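PDB 3KBQ: protein Ta0487 from Thermoplasma acidophilum, which is of unknown function but belongs to the CinA family, the chain holding its probable molybdopterin-binding domain. Local coordinates for residues I88-R93 against I121-R126; D50-A55 against D78-G83; D97-I102 against Q114-A119. One frame throughout, in Å; residues are numbered along the deposited sequence.

Interaction 1. Residues I88-R93 against I121-R126; sequences IGQDLR and IPPSCR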
loop_
_atom_site.group_PDB
_atom_site.type_symbol
_atom_site.label_atom_id
_atom_site.label_comp_id
_atom_site.label_asym_id
_atom_site.label_seq_id
_atom_site.Cartn_x
_atom_site.Cartn_y
_atom_site.Cartn_z
ATOM N N ILE B 88 -4.458 -0.368 19.410
ATOM C CA ILE B 88 -3.566 -0.724 20.532
ATOM C C ILE B 88 -4.331 -0.851 21.857
ATOM O O ILE B 88 -3.731 -1.081 22.922
ATOM C CB ILE B 88 -2.348 0.240 20.728
ATOM C CG1 ILE B 88 -2.808 1.700 20.916
ATOM C CG2 ILE B 88 -1.377 0.148 19.566
ATOM C CD1 ILE B 88 -1.715 2.612 21.462
ATOM N N GLY B 89 -5.649 -0.691 21.802
ATOM C CA GLY B 89 -6.451 -0.889 23.000
ATOM C C GLY B 89 -6.466 0.276 23.965
ATOM O O GLY B 89 -6.752 0.098 25.153
ATOM N N GLN B 90 -6.216 1.488 23.470
ATOM C CA GLN B 90 -6.273 2.645 24.370
ATOM C C GLN B 90 -7.419 3.603 24.073
ATOM O O GLN B 90 -7.978 3.614 22.972
ATOM C CB GLN B 90 -4.978 3.413 24.325
ATOM C CG GLN B 90 -3.787 2.552 24.568
ATOM C CD GLN B 90 -2.548 3.362 24.811
ATOM O OE1 GLN B 90 -2.484 4.566 24.519
ATOM N NE2 GLN B 90 -1.543 2.709 25.360
ATOM N N ASP B 91 -7.771 4.390 25.079
ATOM C CA ASP B 91 -8.757 5.437 24.901
ATOM C C ASP B 91 -8.057 6.758 24.529
ATOM O O ASP B 91 -6.938 7.046 24.956
ATOM C CB ASP B 91 -9.593 5.630 26.179
ATOM C CG ASP B 91 -10.309 4.362 26.608
ATOM O OD1 ASP B 91 -10.709 3.565 25.723
ATOM O OD2 ASP B 91 -10.467 4.153 27.827
ATOM N N LEU B 92 -8.745 7.562 23.742
ATOM C CA LEU B 92 -8.319 8.935 23.514
ATOM C C LEU B 92 -8.669 9.840 24.712
ATOM O O LEU B 92 -9.763 9.742 25.264
ATOM C CB LEU B 92 -9.027 9.476 22.279
ATOM C CG LEU B 92 -8.729 8.743 20.962
ATOM C CD1 LEU B 92 -9.628 9.295 19.840
ATOM C CD2 LEU B 92 -7.252 8.836 20.613
ATOM N N ARG B 93 -7.734 10.715 25.072
ATOM C CA ARG B 93 -7.979 11.787 26.004
ATOM C C ARG B 93 -7.366 13.058 25.429
ATOM O O ARG B 93 -6.347 13.004 24.730
ATOM C CB ARG B 93 -7.365 11.484 27.387
ATOM C CG ARG B 93 -5.873 11.759 27.474
ATOM C CD ARG B 93 -5.247 11.290 28.791
ATOM N NE ARG B 93 -5.965 11.797 29.967
ATOM C CZ ARG B 93 -5.645 12.900 30.651
ATOM N NH1 ARG B 93 -4.597 13.646 30.301
ATOM N NH2 ARG B 93 -6.381 13.262 31.700
ATOM N N ILE B 121 -5.716 12.192 22.012
ATOM C CA ILE B 121 -4.494 11.413 21.753
ATOM C C ILE B 121 -4.536 10.225 22.722
ATOM O O ILE B 121 -5.064 10.393 23.817
ATOM C CB ILE B 121 -3.279 12.322 22.042
ATOM C CG1 ILE B 121 -2.772 13.004 20.772
ATOM C CG2 ILE B 121 -2.122 11.618 22.667
ATOM C CD1 ILE B 121 -1.955 14.279 21.133
ATOM N N PRO B 122 -4.029 9.031 22.327
ATOM C CA PRO B 122 -3.880 7.999 23.368
ATOM C C PRO B 122 -2.599 8.225 24.220
ATOM O O PRO B 122 -1.672 8.898 23.774
ATOM C CB PRO B 122 -3.790 6.703 22.544
ATOM C CG PRO B 122 -3.091 7.093 21.320
ATOM C CD PRO B 122 -3.494 8.562 21.028
ATOM N N PRO B 123 -2.539 7.679 25.445
ATOM C CA PRO B 123 -1.353 7.927 26.298
ATOM C C PRO B 123 -0.027 7.401 25.758
ATOM O O PRO B 123 1.019 7.898 26.150
ATOM C CB PRO B 123 -1.707 7.214 27.616
ATOM C CG PRO B 123 -2.727 6.246 27.271
ATOM C CD PRO B 123 -3.547 6.887 26.163
ATOM N N SER B 124 -0.059 6.422 24.855
ATOM C CA SER B 124 1.175 5.921 24.240
ATOM C C SER B 124 1.851 6.889 23.264
ATOM O O SER B 124 2.941 6.585 22.757
ATOM C CB SER B 124 0.881 4.625 23.491
ATOM O OG SER B 124 1.073 3.499 24.338
ATOM N N CYS B 125 1.196 8.012 22.968
ATOM C CA CYS B 125 1.707 8.967 21.982
ATOM C C CYS B 125 2.039 10.302 22.604
ATOM O O CYS B 125 1.436 10.667 23.603
ATOM C CB CYS B 125 0.673 9.181 20.886
ATOM S SG CYS B 125 0.293 7.652 19.976
ATOM N N ARG B 126 2.997 11.009 22.003
ATOM C CA ARG B 126 3.265 12.417 22.261
ATOM C C ARG B 126 2.979 13.225 20.986
ATOM O O ARG B 126 3.336 12.774 19.882
ATOM C CB ARG B 126 4.740 12.607 22.577
ATOM C CG ARG B 126 5.150 12.238 23.975
ATOM C CD ARG B 126 6.583 12.714 24.227
ATOM N NE ARG B 126 7.578 11.894 23.530
ATOM C CZ ARG B 126 8.370 12.316 22.545
ATOM N NH1 ARG B 126 8.307 13.572 22.115
ATOM N NH2 ARG B 126 9.233 11.471 21.986
#
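Gln-90 makes one end of this contact, and an antiparallel pair makes the other. The Gln-90 chain leaves the backbone with CG beside its own N (chi1 -53°) and then runs extended to the amide. Gln-90 CB lies 3.9 Å from CB of Pro-122. CD sits near the Pro-123 ring, which meets the glutamine tip to tip. At the end the two amide atoms both serve Ser-124. Gln-90 OE1 accepts the backbone N-H of Ser-124 at 3.1 Å, in the carbonyl plane and on a lone pair. Gln-90 NE2 donates to Ser-124 OG at 2.9 Å, a more bent bond, with OG tilted from the amide plane. Ser-124 OG has a second, weak hydrogen bond to Ala-141 O. Gln-90 OE1 also rests 3.0 Å from Pro-123 CD. The type I turn from Pro-122 to Cys-125 presents the serine N and OG together to the glutamine. Cys-125, which ends the turn, is joined to Cys-140 by a disulfide.

At the other end Arg-93 and Ile-121 form an antiparallel hydrogen-bonded pair. Arg-93 N to Ile-121 O is 3.0 Å and almost straight. Ile-121 N to Arg-93 O is 2.9 Å. Between the polar ends Leu-92 CD2 packs 3.8 Å from Pro-122 CD, and Leu-92 also covers Val-81 and Ala-85. Gly-89 closes helix 80-87 with a Schellman motif. The contact thus joins the loop after that helix to the turn leading into edge strand 125-128 of the main sheet.

Neither proline has an N-H to offer. The amide accepts the first N-H after them and donates to the serine hydroxyl, which fixes its orientation.

Interaction 2. Residues D50-A55 against D78-G83; sequences DEIGWA and DMTVEG
Thr-80 OG1 is the best-held polar atom here. Two carbonyls outside the two segments lie against it: Gly-70 O in a hydrogen bond and Gly-71 O in a weak one. Its single hydrogen can only be shared between them. The side chain is thereby tied to the loop after strand 65-69, at the start of helix 80-87. Met-79 holds the N-cap position just before it, and Met-79 O accepts Gly-83 N at 2.9 Å in the first helical turn. A sulfate ion, probably from the crystallisation liquor, lies about 5 Å from the Thr-80 side chain.

No hydrogen bond crosses between 50-55 and 78-83. The contact is made mainly by Ile-52. Its CG1 stands beside the backbone N (chi1 -73°), which puts CG2 anti to that N. CG1 carries CD1 to the start of helix 80-87, and CG2 faces its first turn. Ile-52 CD1 lies 4.1 Å from Met-79 CB and 3.9 Å from Met-79 O. Ile-52 CG2 comes 3.8 Å from Thr-80 O and 3.9 Å from Gly-83 CA. Gly-83, without a side chain, lets the Ile-52 methyl lie on its CA. Gly-53 meets the same residue through backbone alone, with Gly-53 CA 3.9 Å from Gly-83 O. The CA atoms of Gly-53 and Gly-83 are 5.1 Å apart, so the helices come very close here.

The neighbouring Glu-51 makes a salt bridge to Arg-41 of the second subunit. Behind the contact lies the parallel part of the main sheet. Ile-52 packs on Val-45 of strand 38-45 and Val-11 of strand 5-11. Thr-80 also touches Val-11, so both helices of the pair lie on strand 5-11.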
loop_
_atom_site.group_PDB
_atom_site.type_symbol
_atom_site.label_atom_id
_atom_site.label_comp_id
_atom_site.label_asym_id
_atom_site.label_seq_id
_atom_site.Cartn_x
_atom_site.Cartn_y
_atom_site.Cartn_z
ATOM N N ASP B 50 -11.574 0.455 11.283
ATOM C CA ASP B 50 -11.153 -0.927 11.396
ATOM C C ASP B 50 -10.029 -1.185 10.385
ATOM O O ASP B 50 -9.153 -1.980 10.657
ATOM C CB ASP B 50 -12.288 -1.886 11.117
ATOM C CG ASP B 50 -13.323 -1.974 12.252
ATOM O OD1 ASP B 50 -13.101 -1.456 13.376
ATOM O OD2 ASP B 50 -14.393 -2.597 12.000
ATOM N N GLU B 51 -10.080 -0.531 9.225
ATOM C CA GLU B 51 -9.075 -0.762 8.189
ATOM C C GLU B 51 -7.765 -0.154 8.612
ATOM O O GLU B 51 -6.685 -0.722 8.371
ATOM C CB GLU B 51 -9.503 -0.116 6.852
ATOM C CG GLU B 51 -10.737 -0.800 6.243
ATOM C CD GLU B 51 -10.403 -2.195 5.741
ATOM O OE1 GLU B 51 -9.679 -2.310 4.734
ATOM O OE2 GLU B 51 -10.835 -3.182 6.380
ATOM N N ILE B 52 -7.858 1.008 9.248
ATOM C CA ILE B 52 -6.666 1.699 9.777
ATOM C C ILE B 52 -6.034 0.854 10.881
ATOM O O ILE B 52 -4.782 0.678 10.914
ATOM C CB ILE B 52 -7.034 3.144 10.290
ATOM C CG1 ILE B 52 -7.302 4.110 9.116
ATOM C CG2 ILE B 52 -5.905 3.728 11.217
ATOM C CD1 ILE B 52 -8.276 5.253 9.470
ATOM N N GLY B 53 -6.896 0.303 11.755
ATOM C CA GLY B 53 -6.421 -0.539 12.844
ATOM C C GLY B 53 -5.679 -1.777 12.302
ATOM O O GLY B 53 -4.628 -2.183 12.864
ATOM N N TRP B 54 -6.274 -2.397 11.269
ATOM C CA TRP B 54 -5.676 -3.537 10.569
ATOM C C TRP B 54 -4.244 -3.216 10.091
ATOM O O TRP B 54 -3.329 -3.972 10.363
ATOM C CB TRP B 54 -6.587 -4.101 9.437
ATOM C CG TRP B 54 -5.861 -5.079 8.577
ATOM C CD1 TRP B 54 -5.624 -6.443 8.846
ATOM C CD2 TRP B 54 -5.176 -4.785 7.358
ATOM N NE1 TRP B 54 -4.836 -6.966 7.835
ATOM C CE2 TRP B 54 -4.556 -5.983 6.918
ATOM C CE3 TRP B 54 -5.019 -3.615 6.593
ATOM C CZ2 TRP B 54 -3.794 -6.047 5.734
ATOM C CZ3 TRP B 54 -4.279 -3.682 5.396
ATOM C CH2 TRP B 54 -3.677 -4.905 4.988
ATOM N N ALA B 55 -4.075 -2.091 9.407
ATOM C CA ALA B 55 -2.804 -1.734 8.780
ATOM C C ALA B 55 -1.737 -1.531 9.868
ATOM O O ALA B 55 -0.647 -2.087 9.776
ATOM C CB ALA B 55 -2.977 -0.477 7.919
ATOM N N ASP B 78 -11.100 12.559 9.098
ATOM C CA ASP B 78 -9.720 12.315 9.566
ATOM C C ASP B 78 -9.717 11.430 10.828
ATOM O O ASP B 78 -9.840 11.952 11.956
ATOM C CB ASP B 78 -8.992 13.647 9.820
ATOM C CG ASP B 78 -8.759 14.441 8.531
ATOM O OD1 ASP B 78 -8.302 13.824 7.559
ATOM O OD2 ASP B 78 -9.097 15.661 8.465
ATOM N N MET B 79 -9.546 10.119 10.616
ATOM C CA MET B 79 -9.822 9.085 11.642
ATOM C C MET B 79 -8.576 8.309 12.095
ATOM O O MET B 79 -8.725 7.326 12.799
ATOM C CB MET B 79 -10.792 7.992 11.110
ATOM C CG MET B 79 -12.093 8.479 10.497
ATOM S SD MET B 79 -13.140 7.075 10.021
ATOM C CE MET B 79 -13.812 6.924 11.562
ATOM N N THR B 80 -7.383 8.728 11.674
ATOM C CA THR B 80 -6.201 7.881 11.789
ATOM C C THR B 80 -5.786 7.675 13.263
ATOM O O THR B 80 -5.553 6.546 13.679
ATOM C CB THR B 80 -5.039 8.408 10.943
ATOM O OG1 THR B 80 -5.431 8.362 9.554
ATOM C CG2 THR B 80 -3.739 7.547 11.166
ATOM N N VAL B 81 -5.745 8.757 14.037
ATOM C CA VAL B 81 -5.409 8.673 15.468
ATOM C C VAL B 81 -6.361 7.758 16.231
ATOM O O VAL B 81 -5.933 6.886 17.002
ATOM C CB VAL B 81 -5.374 10.094 16.153
ATOM C CG1 VAL B 81 -5.053 9.956 17.690
ATOM C CG2 VAL B 81 -4.325 10.900 15.501
ATOM N N GLU B 82 -7.646 7.922 15.986
ATOM C CA GLU B 82 -8.620 7.079 16.653
ATOM C C GLU B 82 -8.455 5.610 16.229
ATOM O O GLU B 82 -8.576 4.700 17.051
ATOM C CB GLU B 82 -10.043 7.571 16.350
ATOM C CG GLU B 82 -11.132 6.850 17.173
ATOM C CD GLU B 82 -12.553 7.392 16.924
ATOM O OE1 GLU B 82 -12.745 8.382 16.160
ATOM O OE2 GLU B 82 -13.484 6.796 17.474
ATOM N N GLY B 83 -8.262 5.373 14.933
ATOM C CA GLY B 83 -8.013 3.997 14.462
ATOM C C GLY B 83 -6.785 3.390 15.130
ATOM O O GLY B 83 -6.794 2.226 15.498
#

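Interaction 3. Residues D97-I102 against Q114-A119; sequences DALAMI and QRLKMA
Helix 96-106 packs here against the short helix 113-116 and the 3-10 turn 117-119 that follows it, within the helical segment between strands 93-94 and 120-121. The side chains that meet are aliphatic apart from the thioether of Met-118. Ala-119 CB points into helix 96-106, 3.5 Å from Leu-99 N and 4.0 Å from Ala-98 CB. The small methyl lets the backbones draw close, with the CA atoms of Leu-99 and Ala-119 5.0 Å apart.

On one flank Leu-99 and Leu-116 cross obliquely. Both place CG anti to the backbone N (chi1 -179° and 176°), and their CD1 atoms meet at 3.5 Å, tighter than a usual carbon contact. Ile-102 brings CD1 to Met-118 CB at 3.9 Å and to Ala-119 CB at 4.0 Å. The bent end of Met-118 turns CE toward Ile-102 CG2, 4.0 Å away.

Lys-117 points away from helix 96-106. Its NZ donates to Gln-114 O, and also to Gly-73 O and Thr-75 O. Outside the two segments, Asp-95 shares a backbone hydrogen bond with Ala-119. With no hydrogen bond between the two segments, close fit of apolar groups holds their surfaces together.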
loop_
_atom_site.group_PDB
_atom_site.type_symbol
_atom_site.label_atom_id
_atom_site.label_comp_id
_atom_site.label_asym_id
_atom_site.label_seq_id
_atom_site.Cartn_x
_atom_site.Cartn_y
_atom_site.Cartn_z
ATOM N N ASP B 97 -1.494 20.332 26.104
ATOM C CA ASP B 97 -0.473 21.070 25.314
ATOM C C ASP B 97 -0.952 21.128 23.869
ATOM O O ASP B 97 -0.999 22.209 23.264
ATOM C CB ASP B 97 0.916 20.384 25.293
ATOM C CG ASP B 97 1.459 20.020 26.683
ATOM O OD1 ASP B 97 0.945 20.515 27.733
ATOM O OD2 ASP B 97 2.446 19.231 26.714
ATOM N N ALA B 98 -1.315 19.955 23.343
ATOM C CA ALA B 98 -1.838 19.833 21.972
ATOM C C ALA B 98 -2.995 20.824 21.786
ATOM O O ALA B 98 -2.991 21.636 20.844
ATOM C CB ALA B 98 -2.301 18.398 21.694
ATOM N N LEU B 99 -3.958 20.776 22.718
ATOM C CA LEU B 99 -5.131 21.653 22.645
ATOM C C LEU B 99 -4.727 23.144 22.592
ATOM O O LEU B 99 -5.178 23.892 21.710
ATOM C CB LEU B 99 -6.121 21.370 23.802
ATOM C CG LEU B 99 -7.402 22.236 23.793
ATOM C CD1 LEU B 99 -8.159 22.160 22.444
ATOM C CD2 LEU B 99 -8.323 21.873 24.956
ATOM N N ALA B 100 -3.873 23.547 23.540
ATOM C CA ALA B 100 -3.239 24.873 23.511
ATOM C C ALA B 100 -2.567 25.216 22.153
ATOM O O ALA B 100 -2.803 26.290 21.616
ATOM C CB ALA B 100 -2.232 25.019 24.671
ATOM N N MET B 101 -1.751 24.315 21.609
ATOM C CA MET B 101 -1.159 24.511 20.262
ATOM C C MET B 101 -2.282 24.927 19.285
ATOM O O MET B 101 -2.214 25.973 18.620
ATOM C CB MET B 101 -0.473 23.239 19.738
ATOM C CG MET B 101 0.466 22.449 20.733
ATOM S SD MET B 101 1.668 21.188 20.058
ATOM C CE MET B 101 0.710 20.119 19.006
ATOM N N ILE B 102 -3.332 24.100 19.230
ATOM C CA ILE B 102 -4.418 24.285 18.270
ATOM C C ILE B 102 -5.188 25.620 18.360
ATOM O O ILE B 102 -5.413 26.289 17.328
ATOM C CB ILE B 102 -5.363 23.062 18.267
ATOM C CG1 ILE B 102 -4.582 21.847 17.719
ATOM C CG2 ILE B 102 -6.604 23.355 17.380
ATOM C CD1 ILE B 102 -5.040 20.505 18.200
ATOM N N GLN B 114 -14.790 18.918 15.194
ATOM C CA GLN B 114 -13.788 18.282 14.323
ATOM C C GLN B 114 -12.408 18.874 14.531
ATOM O O GLN B 114 -11.412 18.215 14.283
ATOM C CB GLN B 114 -14.123 18.489 12.840
ATOM C CG GLN B 114 -15.435 18.064 12.384
ATOM C CD GLN B 114 -16.424 19.190 12.444
ATOM O OE1 GLN B 114 -16.613 19.823 13.495
ATOM N NE2 GLN B 114 -17.110 19.428 11.325
ATOM N N ARG B 115 -12.342 20.134 14.939
ATOM C CA ARG B 115 -11.060 20.769 15.256
ATOM C C ARG B 115 -10.533 20.387 16.649
ATOM O O ARG B 115 -9.327 19.990 16.765
ATOM C CB ARG B 115 -11.120 22.294 15.114
ATOM C CG ARG B 115 -10.961 22.763 13.662
ATOM C CD ARG B 115 -11.220 24.274 13.493
ATOM N NE ARG B 115 -11.524 24.590 12.095
ATOM C CZ ARG B 115 -12.192 25.671 11.702
ATOM N NH1 ARG B 115 -12.659 26.543 12.602
ATOM N NH2 ARG B 115 -12.418 25.882 10.415
ATOM N N LEU B 116 -11.396 20.527 17.671
ATOM C CA LEU B 116 -11.093 20.097 19.007
ATOM C C LEU B 116 -10.543 18.684 19.005
ATOM O O LEU B 116 -9.531 18.442 19.674
ATOM C CB LEU B 116 -12.334 20.127 19.902
ATOM C CG LEU B 116 -12.193 19.609 21.349
ATOM C CD1 LEU B 116 -11.186 20.471 22.139
ATOM C CD2 LEU B 116 -13.560 19.636 22.072
ATOM N N LYS B 117 -11.184 17.769 18.251
ATOM C CA LYS B 117 -10.804 16.340 18.311
ATOM C C LYS B 117 -9.352 16.110 17.893
ATOM O O LYS B 117 -8.776 15.067 18.242
ATOM C CB LYS B 117 -11.806 15.410 17.597
ATOM C CG LYS B 117 -11.701 15.347 16.075
ATOM C CD LYS B 117 -10.813 14.162 15.623
ATOM C CE LYS B 117 -9.950 14.489 14.355
ATOM N NZ LYS B 117 -10.521 15.533 13.438
ATOM N N MET B 118 -8.739 17.078 17.197
ATOM C CA MET B 118 -7.305 16.941 16.849
ATOM C C MET B 118 -6.378 16.925 18.066
ATOM O O MET B 118 -5.216 16.510 17.935
ATOM C CB MET B 118 -6.802 18.017 15.836
ATOM C CG MET B 118 -7.331 17.906 14.408
ATOM S SD MET B 118 -6.755 19.261 13.319
ATOM C CE MET B 118 -6.951 20.739 14.328
ATOM N N ALA B 119 -6.861 17.370 19.231
ATOM C CA ALA B 119 -6.065 17.266 20.471
ATOM C C ALA B 119 -6.257 15.962 21.241
ATOM O O ALA B 119 -5.637 15.780 22.289
ATOM C CB ALA B 119 -6.312 18.481 21.403
#

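Following the chain from the N terminus, interaction 2 closes first. It brings helix 49-62 against the start of helix 80-87, after strand 65-69 has been laid into the main sheet. Interaction 1 opens only after that, at the end of helix 80-87, and closes at the turn before strand 125-128. Interaction 3 falls wholly within this second loop, where strands 93-94 and 120-121 pair as a small antiparallel sheet. None of the contacts cross. They touch in pairs: Leu-92 and Pro-122 pack on Val-81, Ile-121 on Ala-98, and Asp-78 on Lys-117. Together they tie helix 49-62, helix 80-87 and the helical segment 96-116 to one another, and strand 125-128 leads on into the main sheet.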